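Local coordinates for protein CRISPR-associated endoribonuclease Cas6 1 (Methanocaldococcus jannaschii DSM 2661, PDB 5YI6) that probably cleaves CRISPR transcripts into crRNAs, acting as an RNA-binding endoribonuclease of the Cas6 family in antiviral defence, at residues Ser4-Glu8 / Ile118-Pro122; Thr13-Ile19 / Asn108-Phe112; Tyr42-Leu46 / Phe90-Phe94. All coordinates share one frame; numbering follows the deposited sequence.

Contact 1 of 3, residues Ser4-Glu8 / Ile118-Pro122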
# COMPACT_ATOMS: atom_id res chain seq x y z
N SER A 4 -9.71 6.43 11.03
CA SER A 4 -8.57 5.92 10.27
C SER A 4 -7.26 6.59 10.71
O SER A 4 -7.24 7.57 11.46
CB SER A 4 -8.80 6.12 8.77
OG SER A 4 -8.81 7.49 8.40
N MET A 5 -6.14 6.06 10.20
CA MET A 5 -4.87 6.69 10.51
C MET A 5 -3.87 6.36 9.42
O MET A 5 -3.84 5.22 8.92
CB MET A 5 -4.33 6.25 11.87
CG MET A 5 -3.09 7.03 12.30
SD MET A 5 -2.71 6.55 13.99
CE MET A 5 -1.39 7.73 14.33
N ARG A 6 -3.10 7.37 9.03
CA ARG A 6 -1.98 7.22 8.11
C ARG A 6 -0.72 7.75 8.79
O ARG A 6 -0.74 8.82 9.42
CB ARG A 6 -2.21 7.99 6.80
CG ARG A 6 -0.96 7.97 5.88
CD ARG A 6 -1.23 8.66 4.52
NE ARG A 6 -2.27 7.93 3.78
CZ ARG A 6 -2.30 7.82 2.45
NH1 ARG A 6 -1.36 8.41 1.71
NH2 ARG A 6 -3.26 7.11 1.85
N ILE A 7 0.39 7.00 8.67
CA ILE A 7 1.66 7.46 9.21
C ILE A 7 2.73 7.36 8.12
O ILE A 7 2.66 6.57 7.18
CB ILE A 7 2.12 6.71 10.48
CG1 ILE A 7 2.31 5.24 10.21
CG2 ILE A 7 1.10 6.90 11.67
CD1 ILE A 7 3.71 4.82 9.87
N GLU A 8 3.69 8.24 8.25
CA GLU A 8 4.93 8.22 7.48
C GLU A 8 6.06 7.75 8.40
O GLU A 8 6.47 8.47 9.31
CB GLU A 8 5.19 9.62 6.96
CG GLU A 8 6.58 9.75 6.29
CD GLU A 8 6.93 11.19 6.04
OE1 GLU A 8 7.66 11.80 6.86
OE2 GLU A 8 6.46 11.72 5.02
N ILE A 118 2.50 11.66 11.85
CA ILE A 118 1.06 11.48 11.69
C ILE A 118 0.56 12.30 10.51
O ILE A 118 0.85 13.49 10.41
CB ILE A 118 0.32 11.88 12.97
CG1 ILE A 118 0.76 11.00 14.14
CG2 ILE A 118 -1.24 11.86 12.74
CD1 ILE A 118 0.37 11.60 15.51
N LEU A 119 -0.20 11.67 9.60
CA LEU A 119 -0.71 12.35 8.41
C LEU A 119 -2.23 12.38 8.48
O LEU A 119 -2.89 11.39 8.12
CB LEU A 119 -0.24 11.65 7.13
CG LEU A 119 1.29 11.63 7.00
CD1 LEU A 119 1.76 10.80 5.81
CD2 LEU A 119 1.81 13.04 6.87
N PRO A 120 -2.81 13.50 8.88
CA PRO A 120 -4.27 13.60 8.91
C PRO A 120 -4.85 13.44 7.51
O PRO A 120 -4.26 13.88 6.51
CB PRO A 120 -4.52 15.02 9.44
CG PRO A 120 -3.29 15.34 10.25
CD PRO A 120 -2.16 14.68 9.50
N ILE A 121 -6.04 12.88 7.47
CA ILE A 121 -6.72 12.62 6.20
C ILE A 121 -7.06 13.94 5.52
O ILE A 121 -7.44 14.91 6.21
CB ILE A 121 -7.99 11.79 6.45
CG1 ILE A 121 -8.63 11.36 5.14
CG2 ILE A 121 -9.03 12.57 7.25
CD1 ILE A 121 -8.49 9.92 4.89
N PRO A 122 -6.91 14.05 4.20
CA PRO A 122 -7.36 15.26 3.51
C PRO A 122 -8.86 15.48 3.70
O PRO A 122 -9.64 14.54 3.79
CB PRO A 122 -7.01 14.97 2.05
CG PRO A 122 -5.88 13.96 2.11
CD PRO A 122 -6.20 13.11 3.30
O HOH W 1 -4.27 9.90 9.66
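Ile118 pairs with Ile7 as a non-hydrogen-bonded antiparallel bridge, with CA atoms 4.8 Å apart and both side chains on one face of the sheet. On that face Ile118 CG1 also meets the methyl end of Met5, CE lying 3.9 Å away. Met5 gets there with a fully extended chain, although its CB points away from the segment 118-122. At Leu119 the backbone N donates to Arg6 O over 2.9 Å, a nearly straight bond (162° at the hydrogen). The Leu119 side chain points toward the segment 4-8, where CD1 lies 3.8 Å from Glu8 CB and 3.9 Å from Arg6 CD, crossing the aliphatic part of the arginine. Leu119 O is linked to Arg6 N through a water. Beyond Pro120, Ile121 reaches Ser4 loosely, CD1 to OG at 4.3 Å, the hydroxyl being hydrogen-bonded to Lys219. Direct pairing thus gives way to a water bridge beyond Leu119 N, as the chain diverges from strand 5-12. Arg6 serves two roles: its methylenes bear Leu119, while NE forms a salt bridge with Glu223 and NH2 bonds to the carbonyls of Tyr222 and Val237, so these three bonds probably help hold the N-terminal sheet to the C-terminal half.

Contact 2 of 3, residues Thr13-Ile19 / Asn108-Phe112; sequences TDNFTVI and NVEFF
Thr13 and Phe111 mark the closest backbone approach, with CA atoms 4.6 Å apart. The chain then turns through a type II beta turn from Asp14 to Thr17, with Phe16 in the left-handed region (phi 70°). It leaves as strand 17-19, whose axis passes 8.9 Å from that of strand 109-112 at 104°. The two strands are therefore close to perpendicular and share no backbone ladder. Inside the turn, Thr17 OG1 donates to Asp14 O over 2.6 Å, reinforcing a weak backbone bond to the same oxygen.

The polar link across the contact is Thr13 OG1 to Glu110 O, 2.7 Å, with the hydroxyl standing above the carbonyl plane instead of on a lone pair. It is aimed there by a first torsion of -172°, which sets OG1 opposite the backbone N. A water accepting from Glu110 N also reaches this hydroxyl, though weakly. Val109 provides the apolar centre: CG2 meets Thr17 CG2 tip to tip at 3.9 Å, while CG1 lies 3.5 Å above one face of the Phe111 ring, offset toward its rim. The Ile19 side chain comes from the opposite direction to that of Phe111, CD1 lying 3.8 Å from Phe111 CZ and oblique to the ring, and crosses the Val109 side chain at about a right angle.

Around this junction, strand 17-20 pairs with strand 71-74 in the three-stranded sheet, while strand 109-118 belongs to the five-stranded one, so the contact joins the two sheets. Leu60 touches both Ile19 and Phe111, and Phe111 bonds by its backbone to Leu104 in strand 103-106.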
# COMPACT_ATOMS: atom_id res chain seq x y z
N THR A 13 19.15 4.77 6.49
CA THR A 13 20.21 3.79 6.25
C THR A 13 21.49 4.56 5.89
O THR A 13 21.57 5.77 6.07
CB THR A 13 19.80 2.80 5.16
OG1 THR A 13 20.78 1.75 5.09
CG2 THR A 13 19.67 3.48 3.79
N ASP A 14 22.51 3.85 5.42
CA ASP A 14 23.77 4.54 5.09
C ASP A 14 23.60 5.52 3.93
O ASP A 14 22.85 5.26 2.98
CB ASP A 14 24.86 3.55 4.73
CG ASP A 14 25.21 2.66 5.90
OD1 ASP A 14 25.19 3.14 7.05
OD2 ASP A 14 25.47 1.47 5.66
N ASN A 15 24.33 6.64 3.98
CA ASN A 15 24.38 7.51 2.81
C ASN A 15 24.77 6.72 1.57
O ASN A 15 25.55 5.75 1.63
CB ASN A 15 25.40 8.65 3.01
CG ASN A 15 25.04 9.57 4.15
OD1 ASN A 15 23.88 9.67 4.51
ND2 ASN A 15 26.04 10.24 4.73
N PHE A 16 24.22 7.15 0.42
CA PHE A 16 24.48 6.64 -0.92
C PHE A 16 23.94 5.25 -1.15
O PHE A 16 24.37 4.56 -2.06
CB PHE A 16 25.99 6.68 -1.28
CG PHE A 16 26.66 7.99 -0.93
CD1 PHE A 16 26.27 9.17 -1.57
CD2 PHE A 16 27.62 8.06 0.07
CE1 PHE A 16 26.87 10.40 -1.25
CE2 PHE A 16 28.21 9.29 0.42
CZ PHE A 16 27.84 10.45 -0.25
N THR A 17 23.01 4.78 -0.34
CA THR A 17 22.53 3.40 -0.50
C THR A 17 21.56 3.30 -1.68
O THR A 17 20.70 4.16 -1.85
CB THR A 17 21.81 2.92 0.77
OG1 THR A 17 22.74 2.88 1.86
CG2 THR A 17 21.21 1.52 0.58
N VAL A 18 21.64 2.22 -2.45
CA VAL A 18 20.70 1.99 -3.55
C VAL A 18 19.56 1.11 -3.06
O VAL A 18 19.80 0.05 -2.46
CB VAL A 18 21.38 1.34 -4.77
CG1 VAL A 18 20.32 0.99 -5.83
CG2 VAL A 18 22.45 2.27 -5.35
N ILE A 19 18.32 1.56 -3.24
CA ILE A 19 17.14 0.75 -2.98
C ILE A 19 16.74 0.11 -4.31
O ILE A 19 16.30 0.84 -5.22
CB ILE A 19 15.99 1.57 -2.39
CG1 ILE A 19 16.45 2.37 -1.14
CG2 ILE A 19 14.72 0.67 -2.15
CD1 ILE A 19 17.22 1.59 -0.12
N ASN A 108 18.72 -6.46 1.34
CA ASN A 108 20.04 -6.28 1.92
C ASN A 108 20.23 -4.91 2.56
O ASN A 108 21.36 -4.56 2.94
CB ASN A 108 21.12 -6.49 0.84
CG ASN A 108 21.17 -7.92 0.35
OD1 ASN A 108 21.03 -8.86 1.13
ND2 ASN A 108 21.35 -8.10 -0.95
N VAL A 109 19.18 -4.09 2.64
CA VAL A 109 19.31 -2.74 3.18
C VAL A 109 18.76 -2.72 4.59
O VAL A 109 17.61 -3.11 4.81
CB VAL A 109 18.57 -1.71 2.30
CG1 VAL A 109 18.66 -0.33 2.97
CG2 VAL A 109 19.11 -1.72 0.84
N GLU A 110 19.55 -2.24 5.53
CA GLU A 110 19.14 -2.10 6.92
C GLU A 110 18.79 -0.65 7.23
O GLU A 110 19.62 0.25 7.04
CB GLU A 110 20.28 -2.56 7.83
CG GLU A 110 19.91 -2.62 9.28
CD GLU A 110 19.11 -3.86 9.58
OE1 GLU A 110 19.27 -4.86 8.84
OE2 GLU A 110 18.30 -3.83 10.53
N PHE A 111 17.57 -0.41 7.71
CA PHE A 111 17.11 0.92 8.12
C PHE A 111 16.99 1.02 9.63
O PHE A 111 16.56 0.07 10.30
CB PHE A 111 15.72 1.23 7.52
CG PHE A 111 15.70 1.29 6.05
CD1 PHE A 111 16.08 2.45 5.39
CD2 PHE A 111 15.23 0.20 5.32
CE1 PHE A 111 16.05 2.52 4.00
CE2 PHE A 111 15.19 0.26 3.93
CZ PHE A 111 15.58 1.42 3.26
N PHE A 112 17.30 2.20 10.17
CA PHE A 112 16.82 2.59 11.48
C PHE A 112 15.45 3.23 11.32
O PHE A 112 15.23 4.02 10.40
CB PHE A 112 17.76 3.60 12.13
CG PHE A 112 19.11 3.03 12.48
CD1 PHE A 112 19.31 2.37 13.68
CD2 PHE A 112 20.18 3.15 11.60
CE1 PHE A 112 20.56 1.85 14.01
CE2 PHE A 112 21.42 2.62 11.92
CZ PHE A 112 21.61 1.97 13.13
O HOH W 2 22.22 -1.33 5.00

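Contact 3 of 3, residues Tyr42-Leu46 / Phe90-Phe94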
# COMPACT_ATOMS: atom_id res chain seq x y z
N TYR A 42 6.08 -6.75 19.25
CA TYR A 42 4.91 -6.89 18.39
C TYR A 42 3.87 -7.84 18.94
O TYR A 42 2.67 -7.62 18.74
CB TYR A 42 5.34 -7.40 17.00
CG TYR A 42 6.34 -6.47 16.32
CD1 TYR A 42 5.92 -5.31 15.70
CD2 TYR A 42 7.71 -6.79 16.30
CE1 TYR A 42 6.83 -4.44 15.05
CE2 TYR A 42 8.65 -5.91 15.66
CZ TYR A 42 8.20 -4.76 15.03
OH TYR A 42 9.10 -3.90 14.41
N ALA A 43 4.31 -8.89 19.62
CA ALA A 43 3.46 -10.02 19.95
C ALA A 43 2.24 -9.59 20.75
O ALA A 43 1.11 -9.90 20.37
CB ALA A 43 4.28 -11.06 20.71
N LYS A 44 2.44 -8.87 21.85
CA LYS A 44 1.28 -8.46 22.64
C LYS A 44 0.41 -7.47 21.87
O LYS A 44 -0.83 -7.62 21.81
CB LYS A 44 1.74 -7.89 23.97
CG LYS A 44 3.25 -8.07 24.26
CD LYS A 44 3.64 -7.37 25.56
CE LYS A 44 5.13 -7.43 25.86
NZ LYS A 44 5.80 -6.12 25.55
N ARG A 45 1.06 -6.50 21.22
CA ARG A 45 0.35 -5.41 20.55
C ARG A 45 -0.48 -5.89 19.38
O ARG A 45 -1.54 -5.31 19.10
CB ARG A 45 1.35 -4.35 20.08
CG ARG A 45 2.03 -3.59 21.22
CD ARG A 45 3.03 -2.58 20.70
NE ARG A 45 3.49 -1.67 21.76
CZ ARG A 45 4.75 -1.55 22.13
NH1 ARG A 45 5.69 -2.26 21.52
NH2 ARG A 45 5.07 -0.68 23.09
N LEU A 46 -0.02 -6.91 18.65
CA LEU A 46 -0.65 -7.30 17.40
C LEU A 46 -1.32 -8.67 17.50
O LEU A 46 -1.67 -9.26 16.49
CB LEU A 46 0.36 -7.24 16.25
CG LEU A 46 0.88 -5.81 16.01
CD1 LEU A 46 1.95 -5.83 14.92
CD2 LEU A 46 -0.25 -4.86 15.61
N PHE A 90 -4.88 -0.60 14.94
CA PHE A 90 -3.84 -1.37 14.26
C PHE A 90 -2.62 -0.51 14.02
O PHE A 90 -1.48 -0.93 14.28
CB PHE A 90 -4.36 -1.94 12.92
CG PHE A 90 -3.26 -2.52 12.06
CD1 PHE A 90 -2.66 -3.72 12.40
CD2 PHE A 90 -2.79 -1.84 10.94
CE1 PHE A 90 -1.62 -4.25 11.62
CE2 PHE A 90 -1.76 -2.36 10.16
CZ PHE A 90 -1.18 -3.58 10.50
N ILE A 91 -2.83 0.67 13.46
CA ILE A 91 -1.70 1.52 13.08
C ILE A 91 -0.93 1.95 14.33
O ILE A 91 0.30 1.91 14.35
CB ILE A 91 -2.17 2.73 12.26
CG1 ILE A 91 -2.72 2.30 10.88
CG2 ILE A 91 -1.00 3.73 12.04
CD1 ILE A 91 -1.65 1.72 9.94
N GLU A 92 -1.65 2.38 15.38
CA GLU A 92 -0.95 2.83 16.60
C GLU A 92 -0.14 1.69 17.21
O GLU A 92 1.01 1.89 17.63
CB GLU A 92 -1.96 3.37 17.61
CG GLU A 92 -2.69 4.65 17.18
CD GLU A 92 -1.90 5.92 17.43
OE1 GLU A 92 -0.66 5.85 17.67
OE2 GLU A 92 -2.52 7.00 17.34
N ASN A 93 -0.74 0.48 17.31
CA ASN A 93 -0.01 -0.65 17.88
C ASN A 93 1.20 -1.03 17.04
O ASN A 93 2.27 -1.32 17.59
CB ASN A 93 -0.95 -1.85 18.00
CG ASN A 93 -1.89 -1.74 19.20
OD1 ASN A 93 -1.98 -0.71 19.84
ND2 ASN A 93 -2.65 -2.79 19.43
N PHE A 94 1.03 -1.08 15.72
CA PHE A 94 2.13 -1.45 14.83
C PHE A 94 3.26 -0.41 14.92
O PHE A 94 4.44 -0.77 15.03
CB PHE A 94 1.60 -1.62 13.40
CG PHE A 94 2.58 -2.22 12.43
CD1 PHE A 94 3.67 -2.97 12.87
CD2 PHE A 94 2.37 -2.07 11.05
CE1 PHE A 94 4.54 -3.56 11.95
CE2 PHE A 94 3.26 -2.63 10.13
CZ PHE A 94 4.35 -3.38 10.60
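Leu46 and Phe94 lie in the closely packed, buried half of this contact. Leu46 CD1 sits 3.9 Å from Phe94 CD1, obliquely to the ring, while its other branch, CD2, slides past Asn93 to lie 3.9 Å from Asn93 CB and also approaches Phe90 CD1. Tyr42 adds its ring from further back along the segment: Tyr42 CE1 lies in the plane of the Phe94 ring, at its edge, 4.0 Å from Phe94 CE1. Phe94 can meet both partners because its CG is anti to the backbone N (chi1 -170°), which brings the ring round although its CB points away. The tyrosine hydroxyl is directed elsewhere, to Asp101.

Arg45 and Asn93 make the solvent side, where both residues are partly exposed and the one polar bond is bent. Asn93 ND2 donates to Arg45 O over 2.8 Å, with 134° at the hydrogen and the acceptor out of the amide plane. Arg45 then runs extended along helix 88-101, CD 3.4 Å from Asn93 O, its NH1 making a salt bridge with Glu100.

Apolar packing on one side and an amide-to-carbonyl bond on the other thus fix the segment 42-46 against helix 88-101. The contact therefore holds the chain just before His47, probably the proton donor, with the side chains of Leu46 and His47 about 6 Å apart.

From the N terminus the chain passes 4-8, 13-19 and 42-46 and then meets their partners in reverse order, 90-94, 108-112 and 118-122. The loops therefore nest without crossing: contact 3 closes the innermost, contact 2 the next and contact 1 the outermost. Contact 1 joins strand 5-12 to residues 118-122, while contact 2, its centre about 25 Å away, brings strand 17-20 of the three-stranded sheet to the start of strand 109-118 in the five-stranded one. Contact 3 joins the 42-46 region to helix 88-101, yet touches contact 1 where Ile91 packs on Ile7, CG2 to CG2 at 3.8 Å. Strand order and helix placement fit the ferredoxin-like fold of Cas6 proteins, with contact 1 at the passage to the C-terminal half.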